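Local coordinates for Cag pathogenicity island protein (Cag10) (Helicobacter pylori 26695, PDB 6IQT), which is a VirB8 homologue of the Cag type IV secretion system, probably serving through this NTF2-like domain as a self-associating, membrane-tethered component of the secretion machinery, at residues S92-E97 with T105-F110; K129-Y134 with F157-T162; S36-L41 with Q59-S64. All blocks are in the same frame, centred on the assembly; numbering follows the deposited sequence.

Contact 1: residues S92-E97 with T105-F110; sequences SNIQRE and TRLTFF
Glu97 lies alongside Arg106, its CB 3.5 Å from Arg106 NH1, while the carboxylate closes on the guanidinium from the edge. Glu97 OE2 accepts from Arg106 NH1 at 2.8 Å through its anti lone pair, nearly in the guanidinium plane, with a weak second bond from NH2; the flat groups stand 89° apart. CG of Glu97 is anti to the backbone N (chi1 -164°) and the chain beyond is extended; Arg106 bends to meet it. An acid opposite a base suits this pair, whose side chains share one face; Arg106 NH2 also forms a salt bridge with Asp52 of the second subunit. Beside them Gln95 CB meets Thr108 OG1, and a water bridges Gln95 NE2 and Thr108 O.

The other face is largely apolar near the backbone. Leu107 CD2 touches Arg96 CB at 3.6 Å and Ile94 CG2 at 3.9 Å; the arginine's aliphatic root packs there while its guanidinium reaches Asp32. Helix 30-43 covers Leu107.

Between the faces, paired backbone bonds join Gln95 to Thr108 and Glu97 to Arg106. Before Gln95 the ladder is interrupted and a side chain fills in: Ser92 OG accepts Phe110 N at 3.0 Å and donates to Asn93 O, a double role suiting a small hydroxyl; pairing resumes at Ser91 with Phe110. This is an antiparallel beta hairpin at the border of the VirB8 sheet, its outer strand interrupted at 92-94.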
loop_
_atom_site.group_PDB
_atom_site.type_symbol
_atom_site.label_atom_id
_atom_site.label_comp_id
_atom_site.label_asym_id
_atom_site.label_seq_id
_atom_site.Cartn_x
_atom_site.Cartn_y
_atom_site.Cartn_z
ATOM N N SER A 92 0.398 3.439 -15.516
ATOM C CA SER A 92 1.671 4.130 -15.596
ATOM C C SER A 92 2.731 3.122 -15.993
ATOM O O SER A 92 2.476 1.913 -16.068
ATOM C CB SER A 92 2.034 4.798 -14.265
ATOM O OG SER A 92 2.509 3.850 -13.316
ATOM N N ASN A 93 3.937 3.629 -16.234
ATOM C CA ASN A 93 5.089 2.749 -16.345
ATOM C C ASN A 93 5.346 2.076 -14.995
ATOM O O ASN A 93 4.995 2.607 -13.938
ATOM C CB ASN A 93 6.323 3.540 -16.821
ATOM C CG ASN A 93 6.640 4.752 -15.928
ATOM O OD1 ASN A 93 5.853 5.697 -15.838
ATOM N ND2 ASN A 93 7.799 4.731 -15.283
ATOM N N ILE A 94 5.933 0.881 -15.043
ATOM C CA ILE A 94 6.292 0.118 -13.851
ATOM C C ILE A 94 7.763 0.383 -13.542
ATOM O O ILE A 94 8.639 0.114 -14.376
ATOM C CB ILE A 94 6.041 -1.386 -14.060
ATOM C CG1 ILE A 94 4.561 -1.666 -14.352
ATOM C CG2 ILE A 94 6.523 -2.203 -12.861
ATOM C CD1 ILE A 94 4.338 -3.079 -14.985
ATOM N N GLN A 95 8.042 0.889 -12.345
ATOM C CA GLN A 95 9.411 1.042 -11.872
ATOM C C GLN A 95 9.786 -0.122 -10.966
ATOM O O GLN A 95 8.946 -0.668 -10.247
ATOM C CB GLN A 95 9.571 2.369 -11.128
ATOM C CG GLN A 95 9.179 3.543 -12.000
ATOM C CD GLN A 95 9.634 4.853 -11.430
ATOM O OE1 GLN A 95 10.737 5.318 -11.718
ATOM N NE2 GLN A 95 8.788 5.461 -10.609
ATOM N N ARG A 96 11.059 -0.510 -11.011
ATOM C CA ARG A 96 11.474 -1.721 -10.324
ATOM C C ARG A 96 12.794 -1.501 -9.611
ATOM O O ARG A 96 13.652 -0.737 -10.064
ATOM C CB ARG A 96 11.597 -2.918 -11.283
ATOM C CG ARG A 96 12.553 -2.731 -12.456
ATOM C CD ARG A 96 12.134 -3.665 -13.574
ATOM N NE ARG A 96 11.059 -3.069 -14.356
ATOM C CZ ARG A 96 9.988 -3.721 -14.793
ATOM N NH1 ARG A 96 9.823 -5.007 -14.521
ATOM N NH2 ARG A 96 9.068 -3.071 -15.490
ATOM N N GLU A 97 12.954 -2.196 -8.490
ATOM C CA GLU A 97 14.176 -2.096 -7.710
ATOM C C GLU A 97 14.317 -3.359 -6.877
ATOM O O GLU A 97 13.358 -3.777 -6.217
ATOM C CB GLU A 97 14.137 -0.850 -6.815
ATOM C CG GLU A 97 15.474 -0.423 -6.246
ATOM C CD GLU A 97 15.528 1.074 -5.904
ATOM O OE1 GLU A 97 16.543 1.723 -6.245
ATOM O OE2 GLU A 97 14.568 1.604 -5.298
ATOM N N THR A 105 11.897 -8.360 -5.207
ATOM C CA THR A 105 11.971 -7.176 -6.051
ATOM C C THR A 105 10.715 -6.343 -5.815
ATOM O O THR A 105 9.612 -6.889 -5.704
ATOM C CB THR A 105 12.099 -7.563 -7.556
ATOM O OG1 THR A 105 13.285 -8.329 -7.745
ATOM C CG2 THR A 105 12.165 -6.317 -8.457
ATOM N N ARG A 106 10.893 -5.025 -5.722
ATOM C CA ARG A 106 9.803 -4.074 -5.507
ATOM C C ARG A 106 9.390 -3.442 -6.836
ATOM O O ARG A 106 10.231 -2.912 -7.558
ATOM C CB ARG A 106 10.242 -2.975 -4.530
ATOM C CG ARG A 106 9.108 -2.047 -4.074
ATOM C CD ARG A 106 9.582 -0.603 -3.957
ATOM N NE ARG A 106 10.774 -0.457 -3.130
ATOM C CZ ARG A 106 11.863 0.207 -3.513
ATOM N NH1 ARG A 106 11.914 0.765 -4.716
ATOM N NH2 ARG A 106 12.902 0.313 -2.701
ATOM N N LEU A 107 8.098 -3.499 -7.150
ATOM C CA LEU A 107 7.525 -2.818 -8.300
ATOM C C LEU A 107 6.637 -1.674 -7.816
ATOM O O LEU A 107 5.902 -1.825 -6.838
ATOM C CB LEU A 107 6.707 -3.801 -9.150
ATOM C CG LEU A 107 7.385 -5.068 -9.689
ATOM C CD1 LEU A 107 6.370 -5.941 -10.439
ATOM C CD2 LEU A 107 8.553 -4.712 -10.618
ATOM N N THR A 108 6.704 -0.518 -8.477
ATOM C CA THR A 108 5.843 0.601 -8.093
ATOM C C THR A 108 5.173 1.176 -9.338
ATOM O O THR A 108 5.812 1.338 -10.383
ATOM C CB THR A 108 6.636 1.705 -7.326
ATOM O OG1 THR A 108 7.838 2.019 -8.032
ATOM C CG2 THR A 108 7.030 1.232 -5.934
ATOM N N PHE A 109 3.875 1.453 -9.239
ATOM C CA PHE A 109 3.129 1.913 -10.405
ATOM C C PHE A 109 1.793 2.457 -9.927
ATOM O O PHE A 109 1.430 2.335 -8.752
ATOM C CB PHE A 109 2.912 0.786 -11.431
ATOM C CG PHE A 109 2.373 -0.483 -10.825
ATOM C CD1 PHE A 109 1.006 -0.689 -10.724
ATOM C CD2 PHE A 109 3.240 -1.473 -10.351
ATOM C CE1 PHE A 109 0.502 -1.867 -10.147
ATOM C CE2 PHE A 109 2.747 -2.642 -9.784
ATOM C CZ PHE A 109 1.377 -2.838 -9.684
ATOM N N PHE A 110 1.059 3.050 -10.858
ATOM C CA PHE A 110 -0.274 3.563 -10.583
ATOM C C PHE A 110 -1.293 2.657 -11.256
ATOM O O PHE A 110 -1.016 2.065 -12.302
ATOM C CB PHE A 110 -0.441 4.999 -11.104
ATOM C CG PHE A 110 0.406 6.016 -10.375
ATOM C CD1 PHE A 110 -0.001 6.533 -9.155
ATOM C CD2 PHE A 110 1.601 6.459 -10.912
ATOM C CE1 PHE A 110 0.769 7.477 -8.487
ATOM C CE2 PHE A 110 2.373 7.402 -10.247
ATOM C CZ PHE A 110 1.957 7.908 -9.039
HETATM O O HOH W 1 5.879 4.408 -11.192
#

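Contact 2: residues K129-Y134 with F157-T162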
loop_
_atom_site.group_PDB
_atom_site.type_symbol
_atom_site.label_atom_id
_atom_site.label_comp_id
_atom_site.label_asym_id
_atom_site.label_seq_id
_atom_site.Cartn_x
_atom_site.Cartn_y
_atom_site.Cartn_z
ATOM N N LYS A 129 -5.021 4.660 -7.638
ATOM C CA LYS A 129 -4.221 4.228 -6.502
ATOM C C LYS A 129 -2.762 4.154 -6.922
ATOM O O LYS A 129 -2.455 3.906 -8.087
ATOM C CB LYS A 129 -4.640 2.843 -5.982
ATOM C CG LYS A 129 -6.018 2.762 -5.313
ATOM C CD LYS A 129 -6.432 1.306 -5.142
ATOM C CE LYS A 129 -7.579 1.147 -4.156
ATOM N NZ LYS A 129 -8.693 2.071 -4.482
ATOM N N GLN A 130 -1.865 4.338 -5.960
ATOM C CA GLN A 130 -0.465 3.995 -6.158
ATOM C C GLN A 130 -0.200 2.673 -5.451
ATOM O O GLN A 130 -0.586 2.492 -4.296
ATOM C CB GLN A 130 0.481 5.079 -5.630
ATOM C CG GLN A 130 1.926 4.767 -5.972
ATOM C CD GLN A 130 2.906 5.396 -5.010
ATOM O OE1 GLN A 130 3.529 6.408 -5.325
ATOM N NE2 GLN A 130 3.050 4.800 -3.825
ATOM N N VAL A 131 0.416 1.738 -6.162
ATOM C CA VAL A 131 0.527 0.363 -5.700
ATOM C C VAL A 131 1.994 -0.014 -5.705
ATOM O O VAL A 131 2.716 0.300 -6.659
ATOM C CB VAL A 131 -0.278 -0.612 -6.600
ATOM C CG1 VAL A 131 0.018 -2.075 -6.243
ATOM C CG2 VAL A 131 -1.774 -0.304 -6.546
ATOM N N THR A 132 2.409 -0.729 -4.665
ATOM C CA THR A 132 3.730 -1.335 -4.549
ATOM C C THR A 132 3.559 -2.834 -4.347
ATOM O O THR A 132 2.844 -3.257 -3.435
ATOM C CB THR A 132 4.480 -0.753 -3.344
ATOM O OG1 THR A 132 4.541 0.672 -3.446
ATOM C CG2 THR A 132 5.874 -1.340 -3.236
ATOM N N ILE A 133 4.216 -3.651 -5.161
ATOM C CA ILE A 133 4.169 -5.084 -4.890
ATOM C C ILE A 133 5.593 -5.611 -4.762
ATOM O O ILE A 133 6.536 -5.107 -5.379
ATOM C CB ILE A 133 3.383 -5.917 -5.939
ATOM C CG1 ILE A 133 4.161 -6.053 -7.234
ATOM C CG2 ILE A 133 1.940 -5.402 -6.179
ATOM C CD1 ILE A 133 3.908 -7.377 -7.921
ATOM N N TYR A 134 5.737 -6.654 -3.954
ATOM C CA TYR A 134 7.001 -7.352 -3.783
ATOM C C TYR A 134 6.828 -8.762 -4.323
ATOM O O TYR A 134 5.859 -9.441 -3.972
ATOM C CB TYR A 134 7.403 -7.379 -2.307
ATOM C CG TYR A 134 7.603 -6.002 -1.705
ATOM C CD1 TYR A 134 6.528 -5.226 -1.296
ATOM C CD2 TYR A 134 8.875 -5.477 -1.557
ATOM C CE1 TYR A 134 6.730 -3.945 -0.738
ATOM C CE2 TYR A 134 9.078 -4.220 -1.030
ATOM C CZ TYR A 134 8.011 -3.462 -0.614
ATOM O OH TYR A 134 8.245 -2.209 -0.072
ATOM N N PHE A 157 4.554 -11.418 -2.658
ATOM C CA PHE A 157 4.783 -11.623 -1.232
ATOM C C PHE A 157 4.204 -10.526 -0.369
ATOM O O PHE A 157 3.991 -10.753 0.827
ATOM C CB PHE A 157 6.284 -11.722 -0.936
ATOM C CG PHE A 157 6.879 -13.040 -1.307
ATOM C CD1 PHE A 157 7.022 -13.401 -2.647
ATOM C CD2 PHE A 157 7.306 -13.925 -0.324
ATOM C CE1 PHE A 157 7.575 -14.639 -3.000
ATOM C CE2 PHE A 157 7.869 -15.159 -0.671
ATOM C CZ PHE A 157 8.003 -15.514 -2.011
ATOM N N ASP A 158 3.943 -9.356 -0.936
ATOM C CA ASP A 158 3.429 -8.238 -0.156
ATOM C C ASP A 158 2.910 -7.180 -1.108
ATOM O O ASP A 158 3.279 -7.147 -2.288
ATOM C CB ASP A 158 4.514 -7.647 0.744
ATOM C CG ASP A 158 3.967 -7.185 2.095
ATOM O OD1 ASP A 158 2.745 -6.904 2.191
ATOM O OD2 ASP A 158 4.764 -7.114 3.059
ATOM N N ILE A 159 2.072 -6.290 -0.571
ATOM C CA ILE A 159 1.531 -5.180 -1.340
ATOM C C ILE A 159 1.335 -4.007 -0.390
ATOM O O ILE A 159 1.075 -4.184 0.805
ATOM C CB ILE A 159 0.211 -5.563 -2.055
ATOM C CG1 ILE A 159 -0.165 -4.525 -3.114
ATOM C CG2 ILE A 159 -0.942 -5.735 -1.060
ATOM C CD1 ILE A 159 -1.390 -4.937 -3.951
ATOM N N GLN A 160 1.481 -2.801 -0.924
ATOM C CA GLN A 160 1.197 -1.574 -0.180
ATOM C C GLN A 160 0.455 -0.653 -1.133
ATOM O O GLN A 160 0.789 -0.595 -2.321
ATOM C CB GLN A 160 2.477 -0.902 0.343
ATOM C CG GLN A 160 3.230 -1.709 1.420
ATOM C CD GLN A 160 2.375 -2.007 2.667
ATOM O OE1 GLN A 160 1.623 -1.149 3.144
ATOM N NE2 GLN A 160 2.494 -3.230 3.193
ATOM N N ILE A 161 -0.562 0.042 -0.627
ATOM C CA ILE A 161 -1.498 0.785 -1.463
ATOM C C ILE A 161 -1.673 2.189 -0.903
ATOM O O ILE A 161 -1.821 2.360 0.313
ATOM C CB ILE A 161 -2.857 0.063 -1.540
ATOM C CG1 ILE A 161 -2.694 -1.295 -2.220
ATOM C CG2 ILE A 161 -3.875 0.911 -2.286
ATOM C CD1 ILE A 161 -3.796 -2.258 -1.883
ATOM N N THR A 162 -1.667 3.189 -1.791
ATOM C CA THR A 162 -1.965 4.578 -1.440
ATOM C C THR A 162 -3.126 5.071 -2.293
ATOM O O THR A 162 -2.992 5.191 -3.519
ATOM C CB THR A 162 -0.761 5.503 -1.663
ATOM O OG1 THR A 162 0.405 4.969 -1.034
ATOM C CG2 THR A 162 -1.049 6.900 -1.098
HETATM O O HOH W 2 1.852 2.385 -2.617
#
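Ile159 packs obliquely against two neighbours opposite: its CG1 lies 3.8 Å from Ile133 CG2, and its CD1 3.9 Å from Val131 CG1. Ile159 CG1 is anti to the backbone N (chi1 -166°), which also puts it 3.3 Å from Thr132 O. Branched aliphatic residues suit this face, which helix 30-43 covers through Leu42 and Phe43. Lys129 lends its methylenes to Ile161 CG2.

The reverse face is polar. One water accepts from Gln130 NE2 and donates to Gln130 O, with Thr132 OG1 also bonded to it and Gln160 O more weakly. Tyr134 CD1 meets Asp158 CB at 3.8 Å, the two side chains lying side by side. Asp158 OD1 takes Ile159 N at 2.9 Å, and the carboxylate is held by Ser46, Ser49 and Arg85 of the second subunit, whose Asp52 binds Tyr134 OH; that arginine would help offset the acid's charge.

Between the two faces runs the backbone ladder. At its end Phe157 N reaches Tyr134 O at 2.7 Å, almost straight at 177°, while Asp158 O accepts Tyr134 N. Phe157 and Asp158 both face Tyr134: a classic beta bulge in the antiparallel sheet of this NTF2-like fold.

Contact 3: residues S36-L41 with Q59-S64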
loop_
_atom_site.group_PDB
_atom_site.type_symbol
_atom_site.label_atom_id
_atom_site.label_comp_id
_atom_site.label_asym_id
_atom_site.label_seq_id
_atom_site.Cartn_x
_atom_site.Cartn_y
_atom_site.Cartn_z
ATOM N N SER A 36 0.220 -7.286 -14.409
ATOM C CA SER A 36 -1.034 -6.777 -14.943
ATOM C C SER A 36 -2.179 -7.753 -14.688
ATOM O O SER A 36 -3.291 -7.343 -14.321
ATOM C CB SER A 36 -0.868 -6.495 -16.437
ATOM O OG SER A 36 -2.096 -6.096 -16.994
ATOM N N LYS A 37 -1.924 -9.050 -14.873
ATOM C CA LYS A 37 -2.947 -10.053 -14.593
ATOM C C LYS A 37 -3.310 -10.065 -13.110
ATOM O O LYS A 37 -4.491 -10.141 -12.746
ATOM C CB LYS A 37 -2.454 -11.427 -15.045
ATOM C CG LYS A 37 -3.550 -12.530 -15.068
ATOM C CD LYS A 37 -4.853 -11.982 -15.648
ATOM C CE LYS A 37 -5.807 -13.102 -16.077
ATOM N NZ LYS A 37 -7.049 -12.565 -16.703
ATOM N N PHE A 38 -2.302 -9.965 -12.242
ATOM C CA PHE A 38 -2.520 -9.930 -10.801
ATOM C C PHE A 38 -3.355 -8.725 -10.394
ATOM O O PHE A 38 -4.294 -8.848 -9.596
ATOM C CB PHE A 38 -1.160 -9.918 -10.090
ATOM C CG PHE A 38 -1.241 -9.720 -8.602
ATOM C CD1 PHE A 38 -1.525 -10.786 -7.759
ATOM C CD2 PHE A 38 -1.012 -8.469 -8.041
ATOM C CE1 PHE A 38 -1.581 -10.615 -6.378
ATOM C CE2 PHE A 38 -1.080 -8.286 -6.659
ATOM C CZ PHE A 38 -1.362 -9.368 -5.827
ATOM N N VAL A 39 -3.029 -7.548 -10.937
ATOM C CA VAL A 39 -3.790 -6.334 -10.627
ATOM C C VAL A 39 -5.240 -6.493 -11.056
ATOM O O VAL A 39 -6.170 -6.126 -10.321
ATOM C CB VAL A 39 -3.144 -5.108 -11.303
ATOM C CG1 VAL A 39 -4.140 -3.958 -11.406
ATOM C CG2 VAL A 39 -1.868 -4.679 -10.538
ATOM N N SER A 40 -5.447 -7.004 -12.273
ATOM C CA SER A 40 -6.794 -7.258 -12.771
ATOM C C SER A 40 -7.563 -8.218 -11.858
ATOM O O SER A 40 -8.729 -7.971 -11.529
ATOM C CB SER A 40 -6.705 -7.815 -14.193
ATOM O OG SER A 40 -7.998 -8.051 -14.702
ATOM N N LEU A 41 -6.919 -9.307 -11.415
ATOM C CA LEU A 41 -7.597 -10.279 -10.562
ATOM C C LEU A 41 -7.900 -9.706 -9.178
ATOM O O LEU A 41 -8.971 -9.960 -8.617
ATOM C CB LEU A 41 -6.745 -11.545 -10.430
ATOM C CG LEU A 41 -6.576 -12.422 -11.679
ATOM C CD1 LEU A 41 -5.423 -13.373 -11.414
ATOM C CD2 LEU A 41 -7.860 -13.185 -11.985
ATOM N N GLN A 59 -3.163 -18.385 -7.098
ATOM C CA GLN A 59 -2.013 -18.905 -7.847
ATOM C C GLN A 59 -0.897 -17.876 -8.025
ATOM O O GLN A 59 0.258 -18.261 -8.256
ATOM C CB GLN A 59 -2.470 -19.373 -9.229
ATOM C CG GLN A 59 -3.175 -20.688 -9.217
ATOM C CD GLN A 59 -2.200 -21.812 -9.388
ATOM O OE1 GLN A 59 -1.920 -22.239 -10.512
ATOM N NE2 GLN A 59 -1.638 -22.281 -8.279
ATOM N N TYR A 60 -1.217 -16.594 -7.932
ATOM C CA TYR A 60 -0.230 -15.529 -8.047
ATOM C C TYR A 60 0.334 -15.072 -6.711
ATOM O O TYR A 60 1.108 -14.109 -6.688
ATOM C CB TYR A 60 -0.844 -14.320 -8.763
ATOM C CG TYR A 60 -0.868 -14.508 -10.238
ATOM C CD1 TYR A 60 0.234 -14.163 -11.005
ATOM C CD2 TYR A 60 -1.971 -15.078 -10.872
ATOM C CE1 TYR A 60 0.232 -14.352 -12.369
ATOM C CE2 TYR A 60 -1.983 -15.271 -12.237
ATOM C CZ TYR A 60 -0.873 -14.911 -12.979
ATOM O OH TYR A 60 -0.867 -15.095 -14.342
ATOM N N CYS A 61 -0.041 -15.712 -5.603
ATOM C CA CYS A 61 0.347 -15.269 -4.265
ATOM C C CYS A 61 1.214 -16.319 -3.584
ATOM O O CYS A 61 0.876 -17.508 -3.585
ATOM C CB CYS A 61 -0.895 -15.000 -3.400
ATOM S SG CYS A 61 -2.022 -13.727 -4.002
ATOM N N ASP A 62 2.320 -15.889 -2.988
ATOM C CA ASP A 62 3.007 -16.771 -2.057
ATOM C C ASP A 62 2.045 -17.185 -0.943
ATOM O O ASP A 62 1.103 -16.462 -0.603
ATOM C CB ASP A 62 4.234 -16.088 -1.459
ATOM C CG ASP A 62 5.007 -17.003 -0.520
ATOM O OD1 ASP A 62 5.671 -17.937 -1.014
ATOM O OD2 ASP A 62 4.927 -16.815 0.717
ATOM N N VAL A 63 2.275 -18.376 -0.383
ATOM C CA VAL A 63 1.432 -18.846 0.720
ATOM C C VAL A 63 1.350 -17.793 1.820
ATOM O O VAL A 63 0.282 -17.571 2.400
ATOM C CB VAL A 63 1.945 -20.198 1.258
ATOM C CG1 VAL A 63 3.372 -20.071 1.791
ATOM C CG2 VAL A 63 1.000 -20.727 2.344
ATOM N N SER A 64 2.458 -17.090 2.091
ATOM C CA SER A 64 2.455 -16.091 3.160
ATOM C C SER A 64 1.622 -14.860 2.834
ATOM O O SER A 64 1.345 -14.071 3.740
ATOM C CB SER A 64 3.883 -15.661 3.496
ATOM O OG SER A 64 4.502 -14.965 2.418
#
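Tyr60 reaches from the loop after helix 50-59 toward helix 30-43, where its CB, the CD2-CE2 side of the ring and its tip each meet a different residue. Its CB sits 3.7 Å from Phe38 CD1, at the edge of that ring. CG is anti to the carbonyl carbon (chi1 -80°), and past it CD2 and CE2 run by Leu41 CD1, at 3.9 and 4.0 Å, the leucine crossing at about a right angle. At the tip, CZ and OH meet the aliphatic part of Lys37, with CG of the lysine 3.8 Å from OH. Lysine suits this exposed position, its methylenes packing while its end leads away. Tyrosine is long enough to reach from the core to the lysine.

Next along the loop, Cys61 SG lies in the plane of the Phe38 ring at its edge, 3.9 Å from CE1, a sulfur-aromatic contact. Leu57, Phe65 and Val156 also enclose Phe38. Backbone bonds of Tyr60 and Asp62 to Val156 hold the loop. Beyond the contact, Asp62 OD2 accepts Ser64 N at 2.8 Å, an Asx turn shaping the loop. Tyr60 and Cys61 on Lys37, Phe38 and Leu41 form helix-to-loop packing in the hydrophobic core between helices and sheet of the NTF2-like fold.

Contact 3 comes first along the chain, then contact 1, then contact 2. Contacts 1 and 2 have centres about 9 Å apart and belong to one four-stranded antiparallel sheet, in the order 84-98, 105-117, 125-137, 154-163; the middle two strands join them through probable hydrogen bonds, Phe109 O with Val131 N and Leu107 N with Ile133 O. The centre of contact 3 lies about 15 Å from that of contact 1 and about 12 Å from that of contact 2. It joins helix 30-43 to the loop before helix 66-80, meeting the apolar face through Val39 on Phe109 and Phe38 on Ile133, its loop touching Phe157. The polar face meets the second subunit, consistent with self-association.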